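Methyl-accepting chemotaxis protein (Vibrio cholerae, PDB 6CEQ) acts as a chemoreceptor whose paired heme-binding PAS domains probably sense oxygen and pass the signal on to the chemotaxis machinery. Local coordinates at residues G4-L9 with N22-Q27; G16-L21 with E47-N52; L84-T89 with L105-I110. One frame throughout, in Å; residues are numbered along the deposited sequence.

From the N terminus, the chain first lays down 4-9, whose end enters strand 8-12, then turns back through 16-21 into edge strand 18-21 and on into helix 23-31. Contact 1 closes this loop by joining 4-9 to the start of the helix. Contact 2 opens inside that loop and closes later, at 47-52, so the two cross along the chain; they meet where Leu26 packs on Leu21. Contact 3 follows in series, pairing 84-89 with 105-110 in the C-terminal hairpin. The sheet unites all three: strand 8-12 lies between 18-21 and 100-109, and Asn8 bonds to Leu107, which ties contact 1 to contact 3.

Contact 1: G4-L9 with N22-Q27; sequences GMTTNL and NPALLQ
The side-chain oxygen of Asn22 is gripped by two backbone N-H groups, one from each segment. Leu9 N donates to Asn22 OD1 over 3.0 Å, and Leu25 N reaches Asn22 OD1, also over 3.0 Å, from the opposite face of the amide. Both donors lie well out of the carbonyl plane, one on each side, Leu9 N the more steeply, so the amide is clasped between strand and helix. Its other end is held too: Asn22 ND2 donates to Thr7 O at 2.7 Å in an almost straight bond (173°), with the acceptor lying in the amide plane. Three bonds thus fix the rotation of one short side chain. Chi1 of 85° sets CG between the backbone N and the carbonyl carbon; with chi2 at -26°, OD1 is then placed to accept from Leu25 N. The backbone adds a fourth link, from Asn22 N to Leu9 O at 3.0 Å.

Carbon atoms pack beside these bonds, some against carbonyl oxygens: Ala24 CB presses against Thr7 O at 3.1 Å and lies 3.8 Å from Thr6 CG2, while Leu25 CD2 comes within 3.5 Å of Leu9 O and its other methyl, CD1, packs against Asn8 CB. The Asn8 amide is split between two neighbours: OD1 rests against Ala24, while ND2 donates to Leu107 O on the adjoining strand 100-109. Asn22 is a textbook N-cap whose side chain bonds both ways: it caps helix 23-31 and also bonds to the backbone of Leu9 in the first strand of the antiparallel sheet of a PAS domain.

Contact 2: G16-L21 with E47-N52; sequences GIIQYL and ELVGKN
A type II beta turn, Leu48 to Lys51, docks on edge strand 18-21 of the PAS sheet, and Ile18 lies at the centre of the join. Ile18 N donates to Lys51 O over 2.8 Å, nearly straight at 175°, and Gly50 N returns a bond to Ile18 O at 2.8 Å. One residue earlier, Ile17 and Asn52 form a single backbone bridge. The turn is closed within itself by Lys51 N to Leu48 O, while Lys51 NZ reaches back to Glu47 O at 2.9 Å.

Side chains pack at both ends. Ile17 CD1 lies 3.5 Å from Asn52 ND2, the two side chains crossing at about a right angle; Asn52 OD1 accepts from Asp54 N. At the other end Leu21 crosses Leu48 in the same manner, Leu21 CD2 to Leu48 CD1 at 3.6 Å, and runs past Val49 in the opposite sense. The branched Ile18 side chain rests on the turn, its CB 3.5 Å from Leu48 O; with CG1 anti to the carbonyl carbon (chi1 -65°), Ile18 CG1 lies 3.6 Å from Lys51 O. The Leu48 side chain, about 4 Å from the heme at the nearest atoms, also touches Phe43 and Phe56.

On the other flank of the strand, Gln19 and Tyr20 both face Met11 in a classic beta bulge. Leu21 and Leu48 meet Leu29 of helix 23-31, and Leu21 also packs on Met10 of strand 8-12.

Contact 3: L84-T89 with L105-I110; sequences LEFNLT and LQLVDI. Unlike the reference sequence in segment 105-110: Leu107 (reference Trp). With HEM (protoporphyrin IX containing Fe), chain D.
Phe86 and Leu107 lie diagonally across two antiparallel strands, and one methyl of the leucine sits over a face of the ring. This is Leu107 CD1, which stands over the centre in a CH-pi contact, 4.3 Å from the centroid of the Phe86 ring and 10° off the normal, while Leu107 CB approaches Phe86 CD1 at 3.7 Å. Chi1 of -62° sets Phe86 CG anti to the carbonyl carbon, and the ring beyond it has CE1 4.0 Å from Asp109 CB; the carboxylate is turned 34° from the ring plane and bonds to Thr111. Leu107, which differs here from the reference sequence, touches Leu88 CB with its second methyl, CD2.

The strands belong to the hairpin of 84-94 and 100-109, the latter the middle strand of the antiparallel PAS sheet, with Asn87-Val108 and Thr89-Gln106 as hydrogen-bonded pairs. The bond Asn87 N to Val108 O is 2.8 Å long, and a water on the far face from Phe86 links Asn87 O, Gln106 O and Thr89 OG1.

Toward the heme, Leu88 and Leu105 cross at a slant, Leu88 CD1 to Leu105 CD2 at 3.8 Å, and both line the pocket. Leu88 CD1 meets HEM C2A at 3.5 Å, whereas Leu105 CD1 presses on HEM C1B, also at 3.5 Å, so each leucine touches a different pyrrole ring. HEM FE binds a water oxygen at 2.5 Å and a second ligand atom from another part of the structure.

Contact 1: G4-L9 with N22-Q27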
loop_
_atom_site.group_PDB
_atom_site.type_symbol
_atom_site.label_atom_id
_atom_site.label_comp_id
_atom_site.label_asym_id
_atom_site.label_seq_id
_atom_site.Cartn_x
_atom_site.Cartn_y
_atom_site.Cartn_z
ATOM N N GLY A 4 -1.575 2.133 -19.446
ATOM C CA GLY A 4 -1.246 1.453 -18.213
ATOM C C GLY A 4 -1.808 2.074 -16.952
ATOM O O GLY A 4 -1.488 1.617 -15.851
ATOM N N MET A 5 -2.638 3.103 -17.063
ATOM C CA MET A 5 -3.262 3.684 -15.882
ATOM C C MET A 5 -4.425 2.804 -15.448
ATOM O O MET A 5 -5.381 2.604 -16.205
ATOM C CB MET A 5 -3.711 5.111 -16.175
ATOM C CG MET A 5 -2.546 5.993 -16.596
ATOM S SD MET A 5 -3.053 7.611 -17.188
ATOM C CE MET A 5 -3.292 8.489 -15.650
ATOM N N THR A 6 -4.334 2.260 -14.238
ATOM C CA THR A 6 -5.325 1.320 -13.734
ATOM C C THR A 6 -5.462 1.530 -12.231
ATOM O O THR A 6 -4.863 2.442 -11.651
ATOM C CB THR A 6 -4.955 -0.128 -14.074
ATOM O OG1 THR A 6 -6.018 -1.004 -13.663
ATOM C CG2 THR A 6 -3.673 -0.528 -13.381
ATOM N N THR A 7 -6.297 0.704 -11.610
ATOM C CA THR A 7 -6.607 0.816 -10.188
ATOM C C THR A 7 -5.735 -0.171 -9.421
ATOM O O THR A 7 -5.928 -1.383 -9.540
ATOM C CB THR A 7 -8.090 0.531 -9.947
ATOM O OG1 THR A 7 -8.885 1.395 -10.766
ATOM C CG2 THR A 7 -8.452 0.751 -8.490
ATOM N N ASN A 8 -4.769 0.344 -8.659
ATOM C CA ASN A 8 -3.867 -0.459 -7.830
ATOM C C ASN A 8 -4.259 -0.289 -6.371
ATOM O O ASN A 8 -4.159 0.820 -5.830
ATOM C CB ASN A 8 -2.409 -0.043 -8.018
ATOM C CG ASN A 8 -1.982 -0.079 -9.458
ATOM O OD1 ASN A 8 -2.113 -1.104 -10.125
ATOM N ND2 ASN A 8 -1.484 1.041 -9.958
ATOM N N LEU A 9 -4.693 -1.378 -5.737
ATOM C CA LEU A 9 -5.275 -1.316 -4.401
ATOM C C LEU A 9 -4.628 -2.334 -3.472
ATOM O O LEU A 9 -4.340 -3.469 -3.870
ATOM C CB LEU A 9 -6.787 -1.587 -4.425
ATOM C CG LEU A 9 -7.723 -0.669 -5.204
ATOM C CD1 LEU A 9 -9.146 -1.174 -5.039
ATOM C CD2 LEU A 9 -7.606 0.783 -4.745
ATOM N N ASN A 22 -5.069 -6.202 -4.911
ATOM C CA ASN A 22 -5.887 -6.452 -6.082
ATOM C C ASN A 22 -5.001 -6.876 -7.256
ATOM O O ASN A 22 -3.770 -6.782 -7.186
ATOM C CB ASN A 22 -6.764 -5.226 -6.382
ATOM C CG ASN A 22 -6.075 -4.155 -7.208
ATOM O OD1 ASN A 22 -4.852 -4.010 -7.201
ATOM N ND2 ASN A 22 -6.888 -3.354 -7.900
ATOM N N PRO A 23 -5.590 -7.442 -8.314
ATOM C CA PRO A 23 -4.746 -8.022 -9.377
ATOM C C PRO A 23 -3.872 -7.008 -10.082
ATOM O O PRO A 23 -2.722 -7.317 -10.425
ATOM C CB PRO A 23 -5.770 -8.651 -10.331
ATOM C CG PRO A 23 -6.968 -8.933 -9.455
ATOM C CD PRO A 23 -7.019 -7.772 -8.498
ATOM N N ALA A 24 -4.394 -5.805 -10.334
ATOM C CA ALA A 24 -3.590 -4.800 -11.015
ATOM C C ALA A 24 -2.314 -4.500 -10.243
ATOM O O ALA A 24 -1.225 -4.439 -10.826
ATOM C CB ALA A 24 -4.412 -3.532 -11.228
ATOM N N LEU A 25 -2.418 -4.357 -8.919
ATOM C CA LEU A 25 -1.224 -4.086 -8.124
ATOM C C LEU A 25 -0.294 -5.297 -8.084
ATOM O O LEU A 25 0.929 -5.147 -8.151
ATOM C CB LEU A 25 -1.615 -3.660 -6.710
ATOM C CG LEU A 25 -0.425 -3.311 -5.819
ATOM C CD1 LEU A 25 0.419 -2.212 -6.473
ATOM C CD2 LEU A 25 -0.937 -2.868 -4.459
ATOM N N LEU A 26 -0.849 -6.503 -7.964
ATOM C CA LEU A 26 -0.010 -7.700 -7.978
ATOM C C LEU A 26 0.745 -7.818 -9.292
ATOM O O LEU A 26 1.935 -8.158 -9.313
ATOM C CB LEU A 26 -0.875 -8.940 -7.748
ATOM C CG LEU A 26 -1.286 -9.155 -6.291
ATOM C CD1 LEU A 26 -2.373 -10.227 -6.168
ATOM C CD2 LEU A 26 -0.067 -9.497 -5.436
ATOM N N GLN A 27 0.060 -7.543 -10.400
ATOM C CA GLN A 27 0.702 -7.593 -11.710
ATOM C C GLN A 27 1.816 -6.563 -11.809
ATOM O O GLN A 27 2.922 -6.856 -12.286
ATOM C CB GLN A 27 -0.345 -7.368 -12.805
ATOM C CG GLN A 27 0.215 -7.511 -14.206
ATOM C CD GLN A 27 -0.845 -7.316 -15.279
ATOM O OE1 GLN A 27 -1.932 -7.886 -15.201
ATOM N NE2 GLN A 27 -0.542 -6.485 -16.265
#

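Contact 2: G16-L21 with E47-N52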
loop_
_atom_site.group_PDB
_atom_site.type_symbol
_atom_site.label_atom_id
_atom_site.label_comp_id
_atom_site.label_asym_id
_atom_site.label_seq_id
_atom_site.Cartn_x
_atom_site.Cartn_y
_atom_site.Cartn_z
ATOM N N GLY A 16 -2.124 -3.366 11.021
ATOM C CA GLY A 16 -1.145 -3.216 9.969
ATOM C C GLY A 16 -0.817 -4.480 9.219
ATOM O O GLY A 16 0.170 -4.493 8.479
ATOM N N ILE A 17 -1.618 -5.525 9.349
ATOM C CA ILE A 17 -1.370 -6.762 8.624
ATOM C C ILE A 17 -2.025 -6.655 7.262
ATOM O O ILE A 17 -3.238 -6.404 7.167
ATOM C CB ILE A 17 -1.888 -7.984 9.388
ATOM C CG1 ILE A 17 -1.236 -8.065 10.771
ATOM C CG2 ILE A 17 -1.606 -9.245 8.574
ATOM C CD1 ILE A 17 0.279 -8.134 10.724
ATOM N N ILE A 18 -1.242 -6.854 6.206
ATOM C CA ILE A 18 -1.777 -6.763 4.857
ATOM C C ILE A 18 -2.810 -7.863 4.665
ATOM O O ILE A 18 -2.569 -9.026 5.001
ATOM C CB ILE A 18 -0.653 -6.866 3.822
ATOM C CG1 ILE A 18 0.300 -5.675 3.941
ATOM C CG2 ILE A 18 -1.234 -6.923 2.439
ATOM C CD1 ILE A 18 1.548 -5.808 3.076
ATOM N N GLN A 19 -3.987 -7.478 4.180
ATOM C CA GLN A 19 -5.091 -8.411 3.992
ATOM C C GLN A 19 -5.356 -8.773 2.541
ATOM O O GLN A 19 -5.812 -9.886 2.275
ATOM C CB GLN A 19 -6.380 -7.838 4.595
ATOM C CG GLN A 19 -6.255 -7.464 6.067
ATOM C CD GLN A 19 -6.043 -8.679 6.954
ATOM O OE1 GLN A 19 -5.074 -8.754 7.711
ATOM N NE2 GLN A 19 -6.960 -9.637 6.870
ATOM N N TYR A 20 -5.096 -7.866 1.601
ATOM C CA TYR A 20 -5.487 -8.090 0.216
ATOM C C TYR A 20 -4.712 -7.150 -0.697
ATOM O O TYR A 20 -4.516 -5.979 -0.364
ATOM C CB TYR A 20 -6.997 -7.864 0.032
ATOM C CG TYR A 20 -7.502 -8.129 -1.375
ATOM C CD1 TYR A 20 -7.691 -9.427 -1.820
ATOM C CD2 TYR A 20 -7.805 -7.085 -2.245
ATOM C CE1 TYR A 20 -8.141 -9.689 -3.097
ATOM C CE2 TYR A 20 -8.267 -7.338 -3.541
ATOM C CZ TYR A 20 -8.434 -8.646 -3.950
ATOM O OH TYR A 20 -8.889 -8.934 -5.215
ATOM N N LEU A 21 -4.282 -7.676 -1.845
ATOM C CA LEU A 21 -3.787 -6.891 -2.967
ATOM C C LEU A 21 -4.624 -7.225 -4.189
ATOM O O LEU A 21 -4.845 -8.406 -4.480
ATOM C CB LEU A 21 -2.319 -7.179 -3.273
ATOM C CG LEU A 21 -1.267 -6.449 -2.447
ATOM C CD1 LEU A 21 -1.030 -7.165 -1.141
ATOM C CD2 LEU A 21 0.019 -6.366 -3.249
ATOM N N GLU A 47 3.574 -12.827 -1.790
ATOM C CA GLU A 47 3.919 -13.194 -0.424
ATOM C C GLU A 47 3.636 -12.064 0.567
ATOM O O GLU A 47 3.970 -12.191 1.750
ATOM C CB GLU A 47 5.428 -13.501 -0.409
ATOM C CG GLU A 47 5.937 -14.673 -1.283
ATOM C CD GLU A 47 6.553 -15.811 -0.461
ATOM O OE1 GLU A 47 7.149 -15.504 0.617
ATOM O OE2 GLU A 47 6.494 -17.000 -0.875
ATOM N N LEU A 48 2.980 -10.983 0.123
ATOM C CA LEU A 48 2.790 -9.792 0.952
ATOM C C LEU A 48 1.640 -9.937 1.938
ATOM O O LEU A 48 1.695 -9.393 3.046
ATOM C CB LEU A 48 2.541 -8.580 0.057
ATOM C CG LEU A 48 3.705 -8.081 -0.785
ATOM C CD1 LEU A 48 3.241 -6.922 -1.659
ATOM C CD2 LEU A 48 4.861 -7.639 0.101
ATOM N N VAL A 49 0.595 -10.671 1.552
ATOM C CA VAL A 49 -0.559 -10.836 2.421
ATOM C C VAL A 49 -0.121 -11.545 3.695
ATOM O O VAL A 49 0.663 -12.500 3.658
ATOM C CB VAL A 49 -1.672 -11.599 1.684
ATOM C CG1 VAL A 49 -2.760 -12.037 2.657
ATOM C CG2 VAL A 49 -2.272 -10.727 0.579
ATOM N N GLY A 50 -0.566 -11.028 4.835
ATOM C CA GLY A 50 -0.174 -11.565 6.117
ATOM C C GLY A 50 1.056 -10.924 6.712
ATOM O O GLY A 50 1.340 -11.145 7.895
ATOM N N LYS A 51 1.803 -10.158 5.929
ATOM C CA LYS A 51 2.950 -9.434 6.447
ATOM C C LYS A 51 2.507 -8.116 7.070
ATOM O O LYS A 51 1.467 -7.555 6.720
ATOM C CB LYS A 51 3.978 -9.185 5.348
ATOM C CG LYS A 51 4.744 -10.457 5.013
ATOM C CD LYS A 51 5.999 -10.212 4.204
ATOM C CE LYS A 51 6.828 -11.488 4.140
ATOM N NZ LYS A 51 5.964 -12.657 3.812
ATOM N N ASN A 52 3.290 -7.647 8.033
ATOM C CA ASN A 52 3.030 -6.350 8.636
ATOM C C ASN A 52 3.655 -5.236 7.806
ATOM O O ASN A 52 4.811 -5.330 7.385
ATOM C CB ASN A 52 3.569 -6.301 10.062
ATOM C CG ASN A 52 3.005 -5.140 10.836
ATOM O OD1 ASN A 52 3.281 -3.985 10.520
ATOM N ND2 ASN A 52 2.197 -5.438 11.839
#

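Contact 3: L84-T89 with L105-I110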
loop_
_atom_site.group_PDB
_atom_site.type_symbol
_atom_site.label_atom_id
_atom_site.label_comp_id
_atom_site.label_asym_id
_atom_site.label_seq_id
_atom_site.Cartn_x
_atom_site.Cartn_y
_atom_site.Cartn_z
ATOM N N LEU A 84 10.751 3.527 -8.038
ATOM C CA LEU A 84 9.383 3.773 -8.457
ATOM C C LEU A 84 8.845 5.006 -7.739
ATOM O O LEU A 84 9.365 5.426 -6.702
ATOM C CB LEU A 84 8.499 2.564 -8.158
ATOM C CG LEU A 84 9.093 1.215 -8.572
ATOM C CD1 LEU A 84 8.148 0.083 -8.215
ATOM C CD2 LEU A 84 9.427 1.213 -10.060
ATOM N N GLU A 85 7.783 5.576 -8.302
ATOM C CA GLU A 85 7.123 6.739 -7.726
ATOM C C GLU A 85 5.621 6.553 -7.858
ATOM O O GLU A 85 5.144 6.125 -8.910
ATOM C CB GLU A 85 7.533 8.027 -8.447
ATOM C CG GLU A 85 8.616 8.837 -7.779
ATOM C CD GLU A 85 8.782 10.200 -8.428
ATOM O OE1 GLU A 85 9.543 10.302 -9.418
ATOM O OE2 GLU A 85 8.137 11.166 -7.964
ATOM N N PHE A 86 4.879 6.887 -6.800
ATOM C CA PHE A 86 3.431 6.726 -6.792
ATOM C C PHE A 86 2.769 7.945 -6.175
ATOM O O PHE A 86 3.314 8.566 -5.260
ATOM C CB PHE A 86 2.978 5.499 -5.989
ATOM C CG PHE A 86 3.486 4.206 -6.524
ATOM C CD1 PHE A 86 2.797 3.548 -7.525
ATOM C CD2 PHE A 86 4.656 3.649 -6.036
ATOM C CE1 PHE A 86 3.267 2.345 -8.031
ATOM C CE2 PHE A 86 5.129 2.443 -6.539
ATOM C CZ PHE A 86 4.436 1.796 -7.537
ATOM N N ASN A 87 1.568 8.259 -6.656
ATOM C CA ASN A 87 0.669 9.127 -5.911
ATOM C C ASN A 87 -0.209 8.242 -5.039
ATOM O O ASN A 87 -0.938 7.387 -5.552
ATOM C CB ASN A 87 -0.179 10.002 -6.831
ATOM C CG ASN A 87 -0.931 11.086 -6.067
ATOM O OD1 ASN A 87 -0.774 11.234 -4.849
ATOM N ND2 ASN A 87 -1.755 11.850 -6.781
ATOM N N LEU A 88 -0.109 8.423 -3.727
ATOM C CA LEU A 88 -0.734 7.535 -2.759
ATOM C C LEU A 88 -2.008 8.140 -2.196
ATOM O O LEU A 88 -2.048 9.326 -1.847
ATOM C CB LEU A 88 0.235 7.235 -1.607
ATOM C CG LEU A 88 -0.280 6.456 -0.393
ATOM C CD1 LEU A 88 0.854 5.603 0.162
ATOM C CD2 LEU A 88 -0.822 7.374 0.707
ATOM N N THR A 89 -3.038 7.308 -2.067
ATOM C CA THR A 89 -4.255 7.680 -1.357
ATOM C C THR A 89 -4.561 6.610 -0.325
ATOM O O THR A 89 -4.589 5.426 -0.659
ATOM C CB THR A 89 -5.438 7.820 -2.310
ATOM O OG1 THR A 89 -5.082 8.719 -3.363
ATOM C CG2 THR A 89 -6.647 8.367 -1.562
ATOM N N LEU A 105 -5.366 1.407 0.480
ATOM C CA LEU A 105 -4.404 2.223 -0.241
ATOM C C LEU A 105 -4.668 2.108 -1.731
ATOM O O LEU A 105 -4.806 0.994 -2.251
ATOM C CB LEU A 105 -2.975 1.755 0.011
ATOM C CG LEU A 105 -2.017 2.191 1.104
ATOM C CD1 LEU A 105 -0.633 1.917 0.576
ATOM C CD2 LEU A 105 -2.162 3.657 1.490
ATOM N N GLN A 106 -4.724 3.239 -2.415
ATOM C CA GLN A 106 -4.688 3.264 -3.875
ATOM C C GLN A 106 -3.395 3.939 -4.311
ATOM O O GLN A 106 -3.056 5.015 -3.811
ATOM C CB GLN A 106 -5.891 3.998 -4.467
ATOM C CG GLN A 106 -5.897 3.975 -5.990
ATOM C CD GLN A 106 -7.259 4.263 -6.588
ATOM O OE1 GLN A 106 -8.248 4.408 -5.872
ATOM N NE2 GLN A 106 -7.314 4.347 -7.916
ATOM N N LEU A 107 -2.680 3.316 -5.243
ATOM C CA LEU A 107 -1.419 3.847 -5.744
ATOM C C LEU A 107 -1.569 4.163 -7.223
ATOM O O LEU A 107 -1.983 3.295 -8.003
ATOM C CB LEU A 107 -0.276 2.850 -5.543
ATOM C CG LEU A 107 0.095 2.455 -4.109
ATOM C CD1 LEU A 107 1.209 1.439 -4.135
ATOM C CD2 LEU A 107 0.519 3.661 -3.273
ATOM N N VAL A 108 -1.224 5.390 -7.606
ATOM C CA VAL A 108 -1.200 5.793 -9.008
ATOM C C VAL A 108 0.257 5.885 -9.438
ATOM O O VAL A 108 1.026 6.689 -8.896
ATOM C CB VAL A 108 -1.933 7.125 -9.238
ATOM C CG1 VAL A 108 -1.768 7.578 -10.692
ATOM C CG2 VAL A 108 -3.408 6.991 -8.870
ATOM N N ASP A 109 0.635 5.067 -10.416
ATOM C CA ASP A 109 2.029 4.944 -10.824
ATOM C C ASP A 109 2.458 6.185 -11.593
ATOM O O ASP A 109 1.866 6.511 -12.624
ATOM C CB ASP A 109 2.193 3.694 -11.690
ATOM C CG ASP A 109 3.644 3.338 -11.957
ATOM O OD1 ASP A 109 3.881 2.300 -12.607
ATOM O OD2 ASP A 109 4.547 4.085 -11.537
ATOM N N ILE A 110 3.486 6.877 -11.098
ATOM C CA ILE A 110 4.034 8.023 -11.818
ATOM C C ILE A 110 5.533 7.830 -12.027
ATOM O O ILE A 110 6.287 8.803 -12.149
ATOM C CB ILE A 110 3.735 9.340 -11.085
ATOM C CG1 ILE A 110 4.219 9.282 -9.629
ATOM C CG2 ILE A 110 2.257 9.644 -11.137
ATOM C CD1 ILE A 110 3.932 10.557 -8.841
HETATM C CHA HEM D . 4.539 5.176 2.144
HETATM C CHB HEM D . 0.821 2.963 4.321
HETATM C CHC HEM D . 2.074 -1.094 1.904
HETATM C CHD HEM D . 6.518 0.790 1.474
HETATM C C1A HEM D . 3.355 4.943 2.808
HETATM C C2A HEM D . 2.464 5.944 3.243
HETATM C C3A HEM D . 1.416 5.333 3.857
HETATM C C4A HEM D . 1.650 3.945 3.814
HETATM C CMA HEM D . 0.224 6.018 4.474
HETATM C CAA HEM D . 2.641 7.430 3.058
HETATM C CBA HEM D . 3.663 7.951 4.069
HETATM C CGA HEM D . 3.963 9.399 3.779
HETATM O O1A HEM D . 3.900 9.827 2.605
HETATM O O2A HEM D . 4.276 10.171 4.711
HETATM C C1B HEM D . 0.818 1.675 3.767
HETATM C C2B HEM D . -0.260 0.767 3.942
HETATM C C3B HEM D . 0.063 -0.377 3.275
HETATM C C4B HEM D . 1.397 -0.141 2.673
HETATM C CMB HEM D . -1.526 1.021 4.720
HETATM C CAB HEM D . -0.749 -1.603 3.172
HETATM C CBB HEM D . -2.055 -1.518 2.936
HETATM C C1C HEM D . 3.421 -0.964 1.582
HETATM C C2C HEM D . 4.222 -1.924 0.944
HETATM C C3C HEM D . 5.495 -1.385 0.821
HETATM C C4C HEM D . 5.459 -0.082 1.392
HETATM C CMC HEM D . 3.780 -3.288 0.479
HETATM C CAC HEM D . 6.665 -2.040 0.210
HETATM C CBC HEM D . 6.522 -2.760 -0.898
HETATM C C1D HEM D . 6.299 2.167 1.553
HETATM C C2D HEM D . 7.334 3.148 1.204
HETATM C C3D HEM D . 6.784 4.362 1.389
HETATM C C4D HEM D . 5.410 4.130 1.850
HETATM C CMD HEM D . 8.735 2.852 0.733
HETATM C CAD HEM D . 7.447 5.695 1.167
HETATM C CBD HEM D . 8.674 5.813 2.073
HETATM C CGD HEM D . 8.259 5.636 3.510
HETATM O O1D HEM D . 8.663 4.647 4.161
HETATM O O2D HEM D . 7.509 6.477 4.054
HETATM N NA HEM D . 2.837 3.724 3.168
HETATM N NB HEM D . 1.770 1.104 3.016
HETATM N NC HEM D . 4.186 0.138 1.843
HETATM N ND HEM D . 5.182 2.809 1.929
HETATM FE FE HEM D . 3.576 2.029 2.465
HETATM O O HOH W 1 7.911 10.896 -11.265
HETATM O O HOH W 2 -3.728 7.287 -5.338
HETATM O O HOH W 3 2.514 2.263 0.156
#